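Local coordinates for protein haloacid dehalogenase/epoxide hydrolase family (Corynebacterium glutamicum ATCC 13032, PDB 2PR7) that is uncharacterized but probably acts as a metal-dependent hydrolase of the haloacid dehalogenase superfamily, with a calcium ion bound in the crystal, at residues G4-Y9 with Q81-A86; I39-P44 with A50-L55; P75-F80 with V108-V113; V95-S100 with V125-L130. All coordinates share one frame; numbering follows the deposited sequence.

Contact 1: G4-Y9 with Q81-A86; sequences GLIVDY and QAAADA. With CA (calcium ion), chain C.
The Rossmann-like core of the haloacid dehalogenase (HAD) fold buries its central parallel strand under helices, and here Ile6 of strand 4-7 meets Ala83 of helix 77-86. The contact is small, 95 Å² in all, and purely apolar. CG1, CG2 and CD1 of Ile6 all lean on one methyl group: CD1 comes closest, 3.6 Å from Ala83 CB, and the branch methyl CG2 lies 4.0 Å from the same CB. The isoleucine places CG1 beside its backbone N (chi1 -55°) and then runs on extended, which carries CD1 out over the helix, where it also grazes the backbone at Ala84 N (4.2 Å). Because the helix offers a methyl group here, strand and helix come near, with 7.0 Å between the CA atoms of Ile6 and Ala83. Leu40 of strand 36-41 and Leu96 of strand 94-98 pack against Ile6 as well, so the same face of three adjacent strands takes part in this core.

Two residues further on, the strand gives way to the loop that carries Asp8, at a position consistent with the first aspartate of HAD motif I, the usual nucleophile of the superfamily. Asp8 OD2 binds the calcium ion at 2.2 Å, and Ala10 O, Asp99 OD1 and three waters are also ligands. The other carboxylate oxygen turns back to the chain: Tyr9 N donates to Asp8 OD1 over 2.6 Å in a bent bond (136°), reaching it from above the carboxylate plane, 39° out of it.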
# COMPACT_ATOMS: atom_id res chain seq x y z
N GLY A 4 3.30 9.18 -1.00
CA GLY A 4 3.38 7.90 -0.36
C GLY A 4 2.25 6.99 -0.81
O GLY A 4 1.11 7.41 -0.89
N LEU A 5 2.58 5.72 -1.07
CA LEU A 5 1.61 4.67 -1.45
C LEU A 5 1.69 3.54 -0.45
O LEU A 5 2.74 2.84 -0.37
CB LEU A 5 1.93 4.18 -2.86
CG LEU A 5 1.13 2.98 -3.44
CD1 LEU A 5 -0.39 3.23 -3.41
CD2 LEU A 5 1.62 2.71 -4.87
N ILE A 6 0.57 3.35 0.25
CA ILE A 6 0.44 2.36 1.33
C ILE A 6 -0.56 1.32 0.76
O ILE A 6 -1.65 1.68 0.36
CB ILE A 6 -0.05 2.94 2.64
CG1 ILE A 6 0.84 4.11 3.12
CG2 ILE A 6 -0.21 1.80 3.69
CD1 ILE A 6 0.31 4.84 4.36
N VAL A 7 -0.15 0.06 0.63
CA VAL A 7 -1.01 -0.98 0.04
C VAL A 7 -1.12 -2.19 0.93
O VAL A 7 -0.20 -2.50 1.66
CB VAL A 7 -0.52 -1.42 -1.34
CG1 VAL A 7 -0.13 -0.19 -2.23
CG2 VAL A 7 0.64 -2.36 -1.23
N ASP A 8 -2.28 -2.84 0.86
CA ASP A 8 -2.47 -4.09 1.58
C ASP A 8 -1.81 -5.17 0.79
O ASP A 8 -1.46 -4.98 -0.38
CB ASP A 8 -3.94 -4.43 1.84
CG ASP A 8 -4.10 -5.46 2.96
OD1 ASP A 8 -3.08 -5.95 3.56
OD2 ASP A 8 -5.21 -5.75 3.29
N TYR A 9 -1.55 -6.30 1.43
CA TYR A 9 -1.05 -7.46 0.73
C TYR A 9 -2.22 -8.39 0.34
O TYR A 9 -2.56 -8.51 -0.85
CB TYR A 9 -0.00 -8.20 1.60
CG TYR A 9 0.56 -9.36 0.90
CD1 TYR A 9 1.53 -9.18 -0.06
CD2 TYR A 9 0.07 -10.65 1.14
CE1 TYR A 9 2.04 -10.25 -0.74
CE2 TYR A 9 0.57 -11.73 0.46
CZ TYR A 9 1.56 -11.53 -0.47
OH TYR A 9 2.09 -12.61 -1.14
N GLN A 81 -0.40 5.78 10.77
CA GLN A 81 0.68 6.65 11.22
C GLN A 81 2.01 5.93 11.14
O GLN A 81 3.03 6.51 10.74
CB GLN A 81 0.42 7.12 12.65
CG GLN A 81 1.42 8.17 13.15
CD GLN A 81 1.32 9.47 12.40
OE1 GLN A 81 2.18 9.79 11.59
NE2 GLN A 81 0.26 10.21 12.65
N ALA A 82 2.02 4.65 11.50
CA ALA A 82 3.26 3.87 11.48
C ALA A 82 3.74 3.72 10.03
O ALA A 82 4.94 3.79 9.73
CB ALA A 82 3.04 2.49 12.11
N ALA A 83 2.78 3.50 9.13
CA ALA A 83 3.12 3.33 7.72
C ALA A 83 3.70 4.63 7.13
O ALA A 83 4.76 4.61 6.48
CB ALA A 83 1.88 2.92 6.95
N ALA A 84 3.04 5.75 7.46
CA ALA A 84 3.49 7.06 7.01
C ALA A 84 4.89 7.33 7.57
O ALA A 84 5.84 7.70 6.84
CB ALA A 84 2.49 8.14 7.41
N ASP A 85 5.04 7.14 8.89
CA ASP A 85 6.35 7.30 9.55
C ASP A 85 7.45 6.47 8.87
O ASP A 85 8.58 6.96 8.70
CB ASP A 85 6.27 6.92 11.05
CG ASP A 85 5.45 7.91 11.89
OD1 ASP A 85 5.07 9.00 11.41
OD2 ASP A 85 5.18 7.60 13.06
N ALA A 86 7.12 5.24 8.45
CA ALA A 86 8.11 4.30 7.85
C ALA A 86 8.77 4.84 6.58
O ALA A 86 9.88 4.45 6.23
CB ALA A 86 7.44 2.92 7.54
CA CA C . -6.80 -7.09 2.54
O HOH W 1 -7.04 -8.62 4.43
O HOH W 2 -8.34 -9.32 2.68
O HOH W 3 -8.18 -5.53 3.80

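Contact 2: I39-P44 with A50-L55; sequences ILSNDP and APIREL
Strand 36-41, helix 50-57 and strand 63-66 form a beta-alpha-beta unit of the Rossmann-like sheet, and Ile39 with Ile52 and Leu55 makes the packed side of its strand-helix interface. The segment axes of 39-41 and 50-55 lie 10.2 Å apart and run nearly antiparallel, at 159°, as expected where the chain leaves a strand and doubles back along it in a helix. The close end is a pair of methyl contacts. Ile39 CD1 reaches Leu55 CD1 at 3.6 Å, the two side chains meeting at about a right angle, while Ile39 CG2 touches Ile52 CG2 at 3.9 Å. Both isoleucines hold CG2 anti to the backbone N, with CG1 beside it, and this shared choice lets the branch methyls face each other while Ile39 sends its longer arm toward Leu55. Val7 and Leu13 add to the packing around Ile39.

Toward the C-terminal end of the strand the fit slackens and turns polar. Ile52 CD1 lies 4.2 Å from Ser41 OG, too far for more than light packing. Ser41 sits where HAD enzymes usually keep the serine or threonine of motif II, a role only inferred here. Past it, the loop places partly exposed Asp43 opposite the helix, while Arg53 points its CB away and spends its guanidinium group on Glu69 and Gly46 O. Asp43 OD2 accepts a hydrogen bond from Gly45 N, and the other oxygen, OD1, merely brushes Ile52 CD1 at 4.2 Å.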
# COMPACT_ATOMS: atom_id res chain seq x y z
N ILE A 39 3.85 -1.71 2.38
CA ILE A 39 2.79 -2.69 2.53
C ILE A 39 2.40 -2.63 3.99
O ILE A 39 3.26 -2.77 4.87
CB ILE A 39 3.24 -4.13 2.16
CG1 ILE A 39 3.54 -4.22 0.66
CG2 ILE A 39 2.19 -5.14 2.60
CD1 ILE A 39 4.09 -5.53 0.18
N LEU A 40 1.12 -2.37 4.23
CA LEU A 40 0.56 -2.33 5.59
C LEU A 40 -0.49 -3.41 5.61
O LEU A 40 -1.56 -3.29 4.98
CB LEU A 40 -0.06 -0.99 5.97
CG LEU A 40 -0.66 -0.83 7.37
CD1 LEU A 40 0.43 -0.97 8.45
CD2 LEU A 40 -1.38 0.49 7.47
N SER A 41 -0.19 -4.48 6.34
CA SER A 41 -1.03 -5.65 6.32
C SER A 41 -1.49 -6.06 7.72
O SER A 41 -0.67 -6.11 8.65
CB SER A 41 -0.23 -6.78 5.70
OG SER A 41 -0.88 -8.04 5.76
N ASN A 42 -2.77 -6.42 7.85
CA ASN A 42 -3.27 -7.01 9.08
C ASN A 42 -2.97 -8.50 8.94
O ASN A 42 -3.70 -9.19 8.24
CB ASN A 42 -4.77 -6.79 9.26
CG ASN A 42 -5.11 -5.39 9.82
OD1 ASN A 42 -4.23 -4.57 10.06
ND2 ASN A 42 -6.40 -5.13 10.04
N ASP A 43 -1.94 -8.98 9.61
CA ASP A 43 -1.39 -10.32 9.40
C ASP A 43 -0.62 -10.61 10.69
O ASP A 43 -0.06 -9.68 11.29
CB ASP A 43 -0.44 -10.36 8.21
CG ASP A 43 0.07 -11.78 7.91
OD1 ASP A 43 -0.56 -12.49 7.07
OD2 ASP A 43 1.06 -12.25 8.50
N PRO A 44 -0.63 -11.86 11.15
CA PRO A 44 0.11 -12.17 12.38
C PRO A 44 1.61 -11.94 12.28
O PRO A 44 2.31 -11.84 13.32
CB PRO A 44 -0.16 -13.67 12.57
CG PRO A 44 -1.28 -14.00 11.70
CD PRO A 44 -1.40 -13.01 10.64
N ALA A 50 6.85 -14.49 5.63
CA ALA A 50 8.09 -14.35 4.83
C ALA A 50 7.82 -13.96 3.36
O ALA A 50 8.57 -13.16 2.82
CB ALA A 50 9.02 -15.62 4.90
N PRO A 51 6.76 -14.52 2.73
CA PRO A 51 6.45 -14.08 1.36
C PRO A 51 6.21 -12.59 1.25
O PRO A 51 6.57 -11.98 0.24
CB PRO A 51 5.16 -14.86 1.02
CG PRO A 51 5.25 -16.08 1.85
CD PRO A 51 5.82 -15.56 3.17
N ILE A 52 5.59 -11.99 2.27
CA ILE A 52 5.30 -10.58 2.23
C ILE A 52 6.57 -9.80 2.45
O ILE A 52 6.92 -8.86 1.72
CB ILE A 52 4.25 -10.17 3.27
CG1 ILE A 52 3.03 -11.11 3.26
CG2 ILE A 52 3.89 -8.65 3.10
CD1 ILE A 52 1.95 -10.76 4.22
N ARG A 53 7.31 -10.18 3.49
CA ARG A 53 8.55 -9.50 3.82
C ARG A 53 9.59 -9.52 2.69
O ARG A 53 10.37 -8.58 2.57
CB ARG A 53 9.15 -10.13 5.08
CG ARG A 53 10.21 -9.31 5.76
CD ARG A 53 10.60 -9.98 7.08
NE ARG A 53 9.52 -10.03 8.08
CZ ARG A 53 8.81 -11.11 8.43
NH1 ARG A 53 9.02 -12.34 7.91
NH2 ARG A 53 7.89 -10.96 9.35
N GLU A 54 9.59 -10.58 1.90
CA GLU A 54 10.46 -10.70 0.73
C GLU A 54 10.33 -9.54 -0.23
O GLU A 54 11.28 -9.16 -0.91
CB GLU A 54 10.16 -12.00 -0.02
N LEU A 55 9.14 -8.96 -0.31
CA LEU A 55 8.92 -7.79 -1.15
C LEU A 55 9.71 -6.57 -0.69
O LEU A 55 10.10 -5.74 -1.49
CB LEU A 55 7.41 -7.49 -1.23
CG LEU A 55 6.58 -8.61 -1.83
CD1 LEU A 55 5.09 -8.31 -1.81
CD2 LEU A 55 7.05 -8.86 -3.24

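Contact 3: P75-F80 with V108-V113; sequences PEEAAF and VEAGLV
Apolar packing comes first where Phe80 and Glu77, in the opening turn of helix 77-86, meet Ala110 and Leu112 at the end of helix 101-110 and the loop beyond it. Two helices on the same side of the Rossmann-like HAD core are joined here. Phe80 CB rests against Leu112 CD1 at 4.0 Å, and the ring carbon CD2 approaches Ala110 CB more loosely, at 4.5 Å; both methyl groups come to the ring obliquely. With CG beside its backbone N (chi1 -57°), Phe80 turns the ring toward the sheet, where Leu96 of strand 94-98 touches it, while Ala107 of helix 101-110 packs on it too. At the outer margin the aliphatic part of Glu77 takes over, CG lying 4.2 Å from Ala110 CB.

The polar part runs through water. One molecule donates to Ala110 O across 3.1 Å and, more weakly, to Glu77 OE2 across 3.3 Å. Glu77 stretches out with CG anti to its backbone N (chi1 176°), which puts the carboxylate at the end of the neighbouring helix.

Backbone geometry shapes both partners. Glu76 holds the N-cap position of helix 77-86, its carbonyl accepting from Ala79 N at 3.0 Å. Helix 101-110 closes in a Schellman motif, where Gly111 takes up a left-handed conformation (phi 103°) that glycine tolerates readily, and the chain then swings Leu112 inward. No direct hydrogen bond crosses the interface, which implies that hydrocarbon contact carries it throughout; the polar link across it is the water bridge, whose bond to Glu77 OE2 is weak.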
# COMPACT_ATOMS: atom_id res chain seq x y z
N PRO A 75 -8.29 -0.66 11.08
CA PRO A 75 -8.27 0.76 10.67
C PRO A 75 -7.76 1.80 11.67
O PRO A 75 -7.93 2.99 11.45
CB PRO A 75 -9.73 1.01 10.28
CG PRO A 75 -10.47 0.19 11.29
CD PRO A 75 -9.66 -1.07 11.44
N GLU A 76 -7.08 1.37 12.73
CA GLU A 76 -6.60 2.30 13.77
C GLU A 76 -5.67 3.33 13.18
O GLU A 76 -4.79 2.97 12.36
CB GLU A 76 -5.84 1.57 14.87
CG GLU A 76 -6.63 0.50 15.59
CD GLU A 76 -5.85 -0.10 16.73
OE1 GLU A 76 -6.09 0.35 17.87
OE2 GLU A 76 -5.00 -0.98 16.51
N GLU A 77 -5.87 4.59 13.56
CA GLU A 77 -5.03 5.67 13.07
C GLU A 77 -3.54 5.35 13.27
O GLU A 77 -2.71 5.65 12.42
CB GLU A 77 -5.40 6.99 13.74
CG GLU A 77 -4.50 8.12 13.34
CD GLU A 77 -5.01 9.48 13.83
OE1 GLU A 77 -6.23 9.62 14.03
OE2 GLU A 77 -4.17 10.40 13.99
N ALA A 78 -3.20 4.77 14.42
CA ALA A 78 -1.81 4.37 14.73
C ALA A 78 -1.14 3.46 13.69
O ALA A 78 0.08 3.56 13.45
CB ALA A 78 -1.73 3.75 16.13
N ALA A 79 -1.93 2.61 13.05
CA ALA A 79 -1.43 1.71 12.02
C ALA A 79 -1.05 2.57 10.81
O ALA A 79 0.03 2.42 10.23
CB ALA A 79 -2.48 0.69 11.66
N PHE A 80 -1.95 3.45 10.39
CA PHE A 80 -1.63 4.35 9.26
C PHE A 80 -0.45 5.26 9.53
O PHE A 80 0.41 5.47 8.66
CB PHE A 80 -2.86 5.14 8.82
CG PHE A 80 -4.03 4.27 8.45
CD1 PHE A 80 -3.88 3.29 7.50
CD2 PHE A 80 -5.25 4.39 9.06
CE1 PHE A 80 -4.92 2.47 7.15
CE2 PHE A 80 -6.30 3.56 8.72
CZ PHE A 80 -6.11 2.59 7.77
N VAL A 108 -9.23 7.62 5.31
CA VAL A 108 -9.77 8.94 4.93
C VAL A 108 -10.04 9.79 6.18
O VAL A 108 -9.69 10.95 6.24
CB VAL A 108 -11.02 8.75 4.00
CG1 VAL A 108 -11.75 10.05 3.84
CG2 VAL A 108 -10.60 8.13 2.61
N GLU A 109 -10.60 9.17 7.18
CA GLU A 109 -10.85 9.84 8.46
C GLU A 109 -9.55 10.32 9.13
O GLU A 109 -9.56 11.34 9.83
CB GLU A 109 -11.63 8.92 9.39
CG GLU A 109 -13.05 8.64 8.87
CD GLU A 109 -13.82 7.64 9.75
OE1 GLU A 109 -13.18 6.82 10.47
OE2 GLU A 109 -15.08 7.69 9.71
N ALA A 110 -8.47 9.58 8.96
CA ALA A 110 -7.14 9.95 9.47
C ALA A 110 -6.45 11.02 8.61
O ALA A 110 -5.41 11.54 9.00
CB ALA A 110 -6.26 8.73 9.61
N GLY A 111 -7.00 11.33 7.45
CA GLY A 111 -6.40 12.34 6.57
C GLY A 111 -5.64 11.85 5.38
O GLY A 111 -5.09 12.65 4.60
N LEU A 112 -5.59 10.53 5.20
CA LEU A 112 -5.02 10.01 4.01
C LEU A 112 -6.02 10.13 2.85
O LEU A 112 -7.19 10.33 3.07
CB LEU A 112 -4.65 8.53 4.17
CG LEU A 112 -3.50 8.13 5.09
CD1 LEU A 112 -3.97 8.18 6.55
CD2 LEU A 112 -2.97 6.71 4.74
N VAL A 113 -5.51 9.95 1.63
CA VAL A 113 -6.34 9.70 0.44
C VAL A 113 -6.62 8.20 0.33
O VAL A 113 -5.72 7.40 0.39
CB VAL A 113 -5.73 10.26 -0.86
CG1 VAL A 113 -6.55 9.81 -2.04
CG2 VAL A 113 -5.66 11.79 -0.79
O HOH W 4 -5.58 12.57 11.91

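Contact 4: V95-S100 with V125-L130; sequences VLVDDS and VEIVGL. With CA (calcium ion), chain C.
No ring or other flat group enters the touching pairs Val95-Leu130 and Val97-Ile127; the flat groups are the carboxylates of Asp98 and Asp99 just beyond them, and both are gripped through their oxygens. Asp99 OD1 binds the calcium ion at 2.4 Å, while its OD2 accepts a hydrogen bond from one of the calcium-bound waters at 3.1 Å. The side chain reaches the metal by placing CG between the backbone N and the carbonyl carbon (chi1 66°). Asp98 works from one shell further out. Its OD1 accepts a hydrogen bond from another calcium-bound water, 2.6 Å away, and offers its anti lone pair to Ser100 N at 2.9 Å and 152°, closing an Asx turn. Its OD2 has a salt bridge to Lys74 and a hydrogen bond from Asn103.

These paired aspartates sit at the C-terminal end of strand 94-98, Asp98 as its last residue and Asp99 just after it, consistent with motif IV of the HAD fold, whose acidic residues serve the metal site; here Asp99 binds directly and Asp98 through water. Upstream, the strand packs on helix 120-131. Val95 presents both methyl groups to Leu130: CG1 and CG2 are each 4.0 Å from CD1, so the leucine tip sits against the fork of the valine. Two residues along, Val97 uses a single branch, and here the side chains meet at about a right angle. Trp23 and Leu26 of helix 17-32 touch Ile127 too. Although the CB of Ile127 does not point at the strand, its extended arm brings CD1 to 3.8 Å from Val97 CG2.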
# COMPACT_ATOMS: atom_id res chain seq x y z
N VAL A 95 -1.52 7.86 0.13
CA VAL A 95 -2.65 7.14 -0.42
C VAL A 95 -2.68 5.73 0.19
O VAL A 95 -1.66 5.02 0.13
CB VAL A 95 -2.55 6.97 -1.94
CG1 VAL A 95 -3.84 6.30 -2.45
CG2 VAL A 95 -2.36 8.35 -2.66
N LEU A 96 -3.83 5.26 0.64
CA LEU A 96 -3.99 3.88 1.06
C LEU A 96 -4.80 3.14 -0.01
O LEU A 96 -5.91 3.61 -0.35
CB LEU A 96 -4.76 3.77 2.38
CG LEU A 96 -5.13 2.31 2.75
CD1 LEU A 96 -3.83 1.60 3.29
CD2 LEU A 96 -6.28 2.17 3.75
N VAL A 97 -4.31 2.00 -0.46
CA VAL A 97 -5.07 1.15 -1.31
C VAL A 97 -5.40 -0.13 -0.53
O VAL A 97 -4.50 -0.85 -0.11
CB VAL A 97 -4.28 0.83 -2.61
CG1 VAL A 97 -5.05 -0.22 -3.52
CG2 VAL A 97 -3.85 2.11 -3.38
N ASP A 98 -6.67 -0.46 -0.40
CA ASP A 98 -7.06 -1.58 0.45
C ASP A 98 -8.39 -2.12 -0.05
O ASP A 98 -9.28 -1.36 -0.49
CB ASP A 98 -7.18 -1.08 1.90
CG ASP A 98 -7.12 -2.19 2.97
OD1 ASP A 98 -8.00 -3.06 3.01
OD2 ASP A 98 -6.23 -2.11 3.83
N ASP A 99 -8.56 -3.43 0.07
CA ASP A 99 -9.80 -4.09 -0.36
C ASP A 99 -10.91 -4.07 0.72
O ASP A 99 -12.00 -4.57 0.49
CB ASP A 99 -9.56 -5.52 -0.84
CG ASP A 99 -9.09 -6.43 0.26
OD1 ASP A 99 -8.26 -5.97 1.03
OD2 ASP A 99 -9.56 -7.57 0.38
N SER A 100 -10.62 -3.49 1.88
CA SER A 100 -11.58 -3.34 2.96
C SER A 100 -12.09 -1.92 3.03
O SER A 100 -11.31 -0.98 3.30
CB SER A 100 -10.99 -3.69 4.31
OG SER A 100 -11.82 -3.20 5.34
N VAL A 125 -6.68 3.28 -12.30
CA VAL A 125 -6.99 4.62 -12.83
C VAL A 125 -6.75 5.69 -11.75
O VAL A 125 -6.14 6.73 -12.01
CB VAL A 125 -8.47 4.69 -13.29
CG1 VAL A 125 -8.88 6.11 -13.66
CG2 VAL A 125 -8.66 3.82 -14.47
N GLU A 126 -7.27 5.42 -10.54
CA GLU A 126 -7.11 6.30 -9.41
C GLU A 126 -5.65 6.44 -9.02
O GLU A 126 -5.17 7.52 -8.74
CB GLU A 126 -7.93 5.80 -8.22
CG GLU A 126 -9.40 5.62 -8.59
CD GLU A 126 -10.24 5.27 -7.40
OE1 GLU A 126 -9.98 5.81 -6.31
OE2 GLU A 126 -11.16 4.44 -7.57
N ILE A 127 -4.93 5.32 -8.95
CA ILE A 127 -3.58 5.37 -8.46
C ILE A 127 -2.74 6.19 -9.42
O ILE A 127 -1.96 7.03 -9.03
CB ILE A 127 -3.01 3.93 -8.24
CG1 ILE A 127 -3.80 3.22 -7.13
CG2 ILE A 127 -1.52 4.00 -7.91
CD1 ILE A 127 -3.62 1.67 -7.14
N VAL A 128 -2.81 5.84 -10.70
CA VAL A 128 -2.04 6.50 -11.71
C VAL A 128 -2.32 7.99 -11.74
O VAL A 128 -1.40 8.81 -11.88
CB VAL A 128 -2.32 5.83 -13.07
CG1 VAL A 128 -1.83 6.71 -14.19
CG2 VAL A 128 -1.67 4.38 -13.16
N GLY A 129 -3.58 8.36 -11.56
CA GLY A 129 -3.99 9.77 -11.55
C GLY A 129 -3.42 10.53 -10.35
O GLY A 129 -2.94 11.65 -10.50
N LEU A 130 -3.47 9.92 -9.19
CA LEU A 130 -3.00 10.51 -7.94
C LEU A 130 -1.51 10.79 -7.96
O LEU A 130 -1.06 11.80 -7.45
CB LEU A 130 -3.37 9.61 -6.79
CG LEU A 130 -4.82 9.71 -6.33
CD1 LEU A 130 -5.19 8.46 -5.47
CD2 LEU A 130 -5.15 11.03 -5.61
CA CA C . -6.80 -7.09 2.54
O HOH W 3 -8.18 -5.53 3.80
O HOH W 2 -8.34 -9.32 2.68
O HOH W 1 -7.04 -8.62 4.43

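How the contacts relate
All four contacts belong to one Rossmann-like domain built on a parallel sheet of strand order 63-66, 36-41, 4-7, 94-98, 113-116. Contacts 1, 2 and 4 start from three adjacent central strands, and the sheet joins them through backbone pairs such as Val7-Leu40 and Ile6-Val95. Contact 2 is nested within the loop closed by contact 1; contact 3 interleaves with both 1 and 4 and shares helix 77-86 with contact 1, their centres about 10 Å apart. Contacts 2 and 4 stand about 19 Å apart on opposite sides of the chain's centre. Contacts 1 and 4 meet at the calcium ion, which thus draws together two strand ends distant in sequence.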